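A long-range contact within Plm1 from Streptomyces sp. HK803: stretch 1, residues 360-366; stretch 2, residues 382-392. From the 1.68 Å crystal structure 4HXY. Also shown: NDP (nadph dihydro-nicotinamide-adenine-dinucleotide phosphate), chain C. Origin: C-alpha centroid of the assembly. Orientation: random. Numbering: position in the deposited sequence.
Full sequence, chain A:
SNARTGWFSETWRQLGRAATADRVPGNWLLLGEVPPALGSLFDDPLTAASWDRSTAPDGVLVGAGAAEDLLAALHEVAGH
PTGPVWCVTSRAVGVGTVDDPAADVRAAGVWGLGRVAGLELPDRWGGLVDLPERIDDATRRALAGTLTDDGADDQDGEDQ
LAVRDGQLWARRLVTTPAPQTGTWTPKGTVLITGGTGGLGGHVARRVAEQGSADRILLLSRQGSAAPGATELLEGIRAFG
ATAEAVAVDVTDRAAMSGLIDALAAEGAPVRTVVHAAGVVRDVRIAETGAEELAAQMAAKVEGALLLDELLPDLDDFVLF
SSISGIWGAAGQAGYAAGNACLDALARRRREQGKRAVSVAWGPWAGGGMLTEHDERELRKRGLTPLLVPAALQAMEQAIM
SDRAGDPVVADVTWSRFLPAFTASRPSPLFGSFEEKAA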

# COMPACT_ATOMS: atom_id res chain seq x y z
N ALA A 360 -5.14 0.66 -6.44
CA ALA A 360 -4.97 1.74 -5.46
C ALA A 360 -5.99 2.83 -5.80
O ALA A 360 -5.77 3.69 -6.64
CB ALA A 360 -3.55 2.25 -5.50
N TRP A 361 -7.14 2.74 -5.16
CA TRP A 361 -8.23 3.66 -5.39
C TRP A 361 -8.05 5.04 -4.72
O TRP A 361 -7.66 5.16 -3.54
CB TRP A 361 -9.50 3.08 -4.81
CG TRP A 361 -9.93 1.78 -5.39
CD1 TRP A 361 -9.92 0.57 -4.78
CD2 TRP A 361 -10.54 1.59 -6.66
NE1 TRP A 361 -10.44 -0.38 -5.61
CE2 TRP A 361 -10.83 0.23 -6.77
CE3 TRP A 361 -10.82 2.43 -7.72
CZ2 TRP A 361 -11.41 -0.31 -7.92
CZ3 TRP A 361 -11.42 1.92 -8.84
CH2 TRP A 361 -11.69 0.55 -8.95
N GLY A 362 -8.43 6.07 -5.46
CA GLY A 362 -8.87 7.31 -4.84
C GLY A 362 -10.21 7.16 -4.16
O GLY A 362 -10.80 6.08 -4.13
N PRO A 363 -10.73 8.25 -3.59
CA PRO A 363 -11.98 8.20 -2.87
C PRO A 363 -13.11 7.80 -3.81
O PRO A 363 -13.09 8.16 -4.99
CB PRO A 363 -12.16 9.62 -2.35
CG PRO A 363 -11.30 10.47 -3.23
CD PRO A 363 -10.14 9.60 -3.58
N TRP A 364 -14.06 7.05 -3.27
CA TRP A 364 -15.31 6.73 -3.97
C TRP A 364 -16.46 7.53 -3.40
O TRP A 364 -16.53 7.80 -2.20
CB TRP A 364 -15.69 5.28 -3.72
CG TRP A 364 -14.90 4.22 -4.44
CD1 TRP A 364 -13.54 4.11 -4.57
CD2 TRP A 364 -15.46 3.05 -5.04
NE1 TRP A 364 -13.22 2.95 -5.25
CE2 TRP A 364 -14.38 2.27 -5.54
CE3 TRP A 364 -16.76 2.59 -5.23
CZ2 TRP A 364 -14.58 1.07 -6.21
CZ3 TRP A 364 -16.95 1.36 -5.88
CH2 TRP A 364 -15.86 0.63 -6.36
N ALA A 365 -17.40 7.87 -4.27
CA ALA A 365 -18.69 8.41 -3.85
C ALA A 365 -19.54 7.25 -3.33
O ALA A 365 -19.21 6.09 -3.55
CB ALA A 365 -19.38 9.07 -5.05
N GLY A 366 -20.65 7.57 -2.66
CA GLY A 366 -21.72 6.57 -2.43
C GLY A 366 -21.68 5.72 -1.17
O GLY A 366 -22.33 4.65 -1.11
PA NDP C . -16.30 0.08 4.98
O1A NDP C . -17.70 0.41 4.58
O2A NDP C . -15.87 0.39 6.38
O5B NDP C . -16.04 -1.47 4.71
C5B NDP C . -14.99 -2.14 5.38
C4B NDP C . -15.43 -3.55 5.64
O4B NDP C . -14.39 -4.28 6.26
C3B NDP C . -16.60 -3.64 6.59
O3B NDP C . -17.58 -4.52 6.00
C2B NDP C . -16.04 -4.25 7.86
O2B NDP C . -17.12 -4.96 8.43
C1B NDP C . -14.92 -5.10 7.27
N9A NDP C . -13.88 -5.54 8.20
C8A NDP C . -13.05 -4.77 8.98
N7A NDP C . -12.25 -5.58 9.70
C5A NDP C . -12.55 -6.88 9.37
C6A NDP C . -12.05 -8.11 9.78
N6A NDP C . -11.08 -8.26 10.67
N1A NDP C . -12.61 -9.25 9.24
C2A NDP C . -13.62 -9.17 8.28
N3A NDP C . -14.13 -7.96 7.88
C4A NDP C . -13.57 -6.84 8.42
O3 NDP C . -15.24 0.79 4.01
PN NDP C . -15.29 0.95 2.43
O1N NDP C . -15.20 2.41 2.16
O2N NDP C . -16.37 0.18 1.79
O5D NDP C . -13.86 0.43 1.97
C5D NDP C . -13.60 -0.94 1.76
C4D NDP C . -12.17 -1.09 1.28
O4D NDP C . -11.89 -0.18 0.23
C3D NDP C . -11.17 -0.78 2.38
O3D NDP C . -10.20 -1.78 2.41
C2D NDP C . -10.55 0.54 1.98
O2D NDP C . -9.22 0.69 2.45
C1D NDP C . -10.68 0.51 0.47
N1N NDP C . -10.78 1.86 -0.10
C2N NDP C . -11.90 2.62 0.07
C3N NDP C . -11.96 3.96 -0.31
C7N NDP C . -13.21 4.75 -0.20
O7N NDP C . -13.19 5.98 -0.81
N7N NDP C . -14.28 4.38 0.48
C4N NDP C . -10.89 4.47 -1.23
C5N NDP C . -9.71 3.56 -1.37
C6N NDP C . -9.71 2.30 -0.82
P2B NDP C . -17.12 -5.49 9.94
O1X NDP C . -18.52 -6.02 10.15
O2X NDP C . -16.79 -4.35 10.92
O3X NDP C . -16.10 -6.53 10.11
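Stretch 2 (382-392) GLTPLLVPAAL

Stretch 2 reaches stretch 1 as an extended segment, stays extended through Leu 387, which occupies the N-cap position, and enters a helix at Val 388 that runs on past Leu 392. The helix is already closed by its own backbone bonds, Ala 391 N to Leu 387 O and Leu 392 N to Val 388 O, both 2.9 Å. Stretch 1 leaves its strand after Trp 361 and stays extended through Ala 365, so two open backbones can lie side by side before the helix begins.

The backbone contact is a single bridge between Trp 364 and Leu 386, CA to CA 4.6 Å. The two chains run in the same direction: Leu 386 N donates to Pro 363 O at 2.8 Å, and Ala 365 N donates to Leu 386 O, also at 2.8 Å. One residue of stretch 2 thus spends both its polar backbone atoms on the residues flanking Trp 364, the pattern of a parallel bridge, and angles of 170° and 171° at the hydrogens make both bonds nearly straight. Pro 363 O does more than accept this one bond. Pro 385 CA approaches Pro 363 O at 3.4 Å in a CA-H...O contact, and a water donates to Pro 363 O at 3.0 Å and to Thr 384 O at 2.8 Å. Those two carbonyl oxygens, Pro 363 O and Thr 384 O, are 4.2 Å apart, and the water satisfies both where no direct hydrogen bond could join them.

Around the bridge the packing is largely apolar. Pro 363 meets the incoming segment with the tip of its ring, Pro 363 CG lying 4.1 Å from Leu 383 CB. Ala 365 points toward stretch 2, and its short side chain puts Ala 365 CB 4.0 Å from Pro 385 CB and 4.2 Å from Leu 387 CD2. At the start of the helix, Val 388 CG2 comes to 3.5 Å from Ala 365 O, a van der Waals contact of methyl against carbonyl.

The two tryptophans carry the contact onto the helix. The CA-to-CB bond of Trp 364 points away from stretch 2, yet the m rotamer at chi1 brings its indole back to the helix. Ala 391, pointing toward stretch 1, sets its CB over the face of that indole, 3.4 Å from the centroid of the Trp 364 six-membered ring and only 7° off the normal, a CH-pi contact that a small methyl makes at close range. Leu 392 CD2 lies at the ring edge, 4.2 Å from Trp 364 CH2. Trp 361 starts out sideways, but its ring end reaches Leu 386 CD1 at 3.9 Å from CE3 and Ala 391 O at 3.3 Å from CH2.

The backbone of Trp 364 also serves the cofactor: Trp 364 N donates to NDP O7N at 2.8 Å. The rule to read here is economical: one bridge fixes the register, and an alanine one helical turn beyond Leu 387 receives the large ring.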

# COMPACT_ATOMS: atom_id res chain seq x y z
N GLY A 382 -8.19 18.60 -4.35
CA GLY A 382 -8.11 18.11 -5.72
C GLY A 382 -8.43 16.64 -5.90
O GLY A 382 -8.05 16.05 -6.92
N LEU A 383 -9.11 16.04 -4.94
CA LEU A 383 -9.55 14.66 -5.08
C LEU A 383 -11.07 14.68 -5.12
O LEU A 383 -11.73 15.17 -4.20
CB LEU A 383 -9.01 13.78 -3.96
CG LEU A 383 -7.49 13.68 -3.92
CD1 LEU A 383 -7.04 13.06 -2.59
CD2 LEU A 383 -6.94 12.87 -5.08
N THR A 384 -11.63 14.25 -6.24
CA THR A 384 -13.06 14.18 -6.40
C THR A 384 -13.45 12.71 -6.25
O THR A 384 -12.86 11.85 -6.89
CB THR A 384 -13.50 14.71 -7.76
OG1 THR A 384 -13.05 16.07 -7.89
CG2 THR A 384 -15.02 14.65 -7.92
N PRO A 385 -14.43 12.42 -5.40
CA PRO A 385 -14.86 11.02 -5.30
C PRO A 385 -15.31 10.44 -6.64
O PRO A 385 -16.03 11.12 -7.40
CB PRO A 385 -16.00 11.07 -4.28
CG PRO A 385 -15.64 12.23 -3.41
CD PRO A 385 -15.07 13.25 -4.37
N LEU A 386 -14.88 9.21 -6.93
CA LEU A 386 -15.26 8.53 -8.18
C LEU A 386 -16.72 8.17 -8.07
O LEU A 386 -17.14 7.67 -7.04
CB LEU A 386 -14.47 7.24 -8.34
CG LEU A 386 -12.98 7.38 -8.60
CD1 LEU A 386 -12.24 6.04 -8.31
CD2 LEU A 386 -12.75 7.88 -10.03
N LEU A 387 -17.48 8.39 -9.13
CA LEU A 387 -18.85 7.89 -9.16
C LEU A 387 -18.84 6.37 -9.26
O LEU A 387 -17.94 5.78 -9.85
CB LEU A 387 -19.62 8.55 -10.31
CG LEU A 387 -19.60 10.08 -10.30
CD1 LEU A 387 -20.55 10.61 -11.36
CD2 LEU A 387 -19.95 10.59 -8.92
N VAL A 388 -19.81 5.73 -8.63
CA VAL A 388 -19.82 4.28 -8.53
C VAL A 388 -19.77 3.56 -9.89
O VAL A 388 -19.01 2.62 -10.06
CB VAL A 388 -20.96 3.78 -7.63
CG1 VAL A 388 -21.03 2.27 -7.71
CG2 VAL A 388 -20.73 4.25 -6.17
N PRO A 389 -20.56 4.02 -10.89
CA PRO A 389 -20.44 3.34 -12.18
C PRO A 389 -19.03 3.41 -12.78
O PRO A 389 -18.53 2.43 -13.34
CB PRO A 389 -21.44 4.10 -13.07
CG PRO A 389 -22.42 4.73 -12.08
CD PRO A 389 -21.58 5.09 -10.91
N ALA A 390 -18.41 4.58 -12.66
CA ALA A 390 -17.06 4.79 -13.18
C ALA A 390 -16.06 3.91 -12.44
O ALA A 390 -15.14 3.35 -13.06
CB ALA A 390 -16.66 6.25 -13.06
N ALA A 391 -16.20 3.81 -11.12
CA ALA A 391 -15.28 3.01 -10.33
C ALA A 391 -15.39 1.53 -10.67
O ALA A 391 -14.40 0.82 -10.83
CB ALA A 391 -15.54 3.23 -8.84
N LEU A 392 -16.63 1.06 -10.79
CA LEU A 392 -16.85 -0.35 -11.10
C LEU A 392 -16.34 -0.70 -12.50
O LEU A 392 -15.84 -1.81 -12.73
CB LEU A 392 -18.33 -0.70 -10.91
CG LEU A 392 -18.80 -0.78 -9.46
CD1 LEU A 392 -20.34 -0.87 -9.39
CD2 LEU A 392 -18.16 -1.94 -8.71
O HOH W 1 -11.08 9.74 -6.62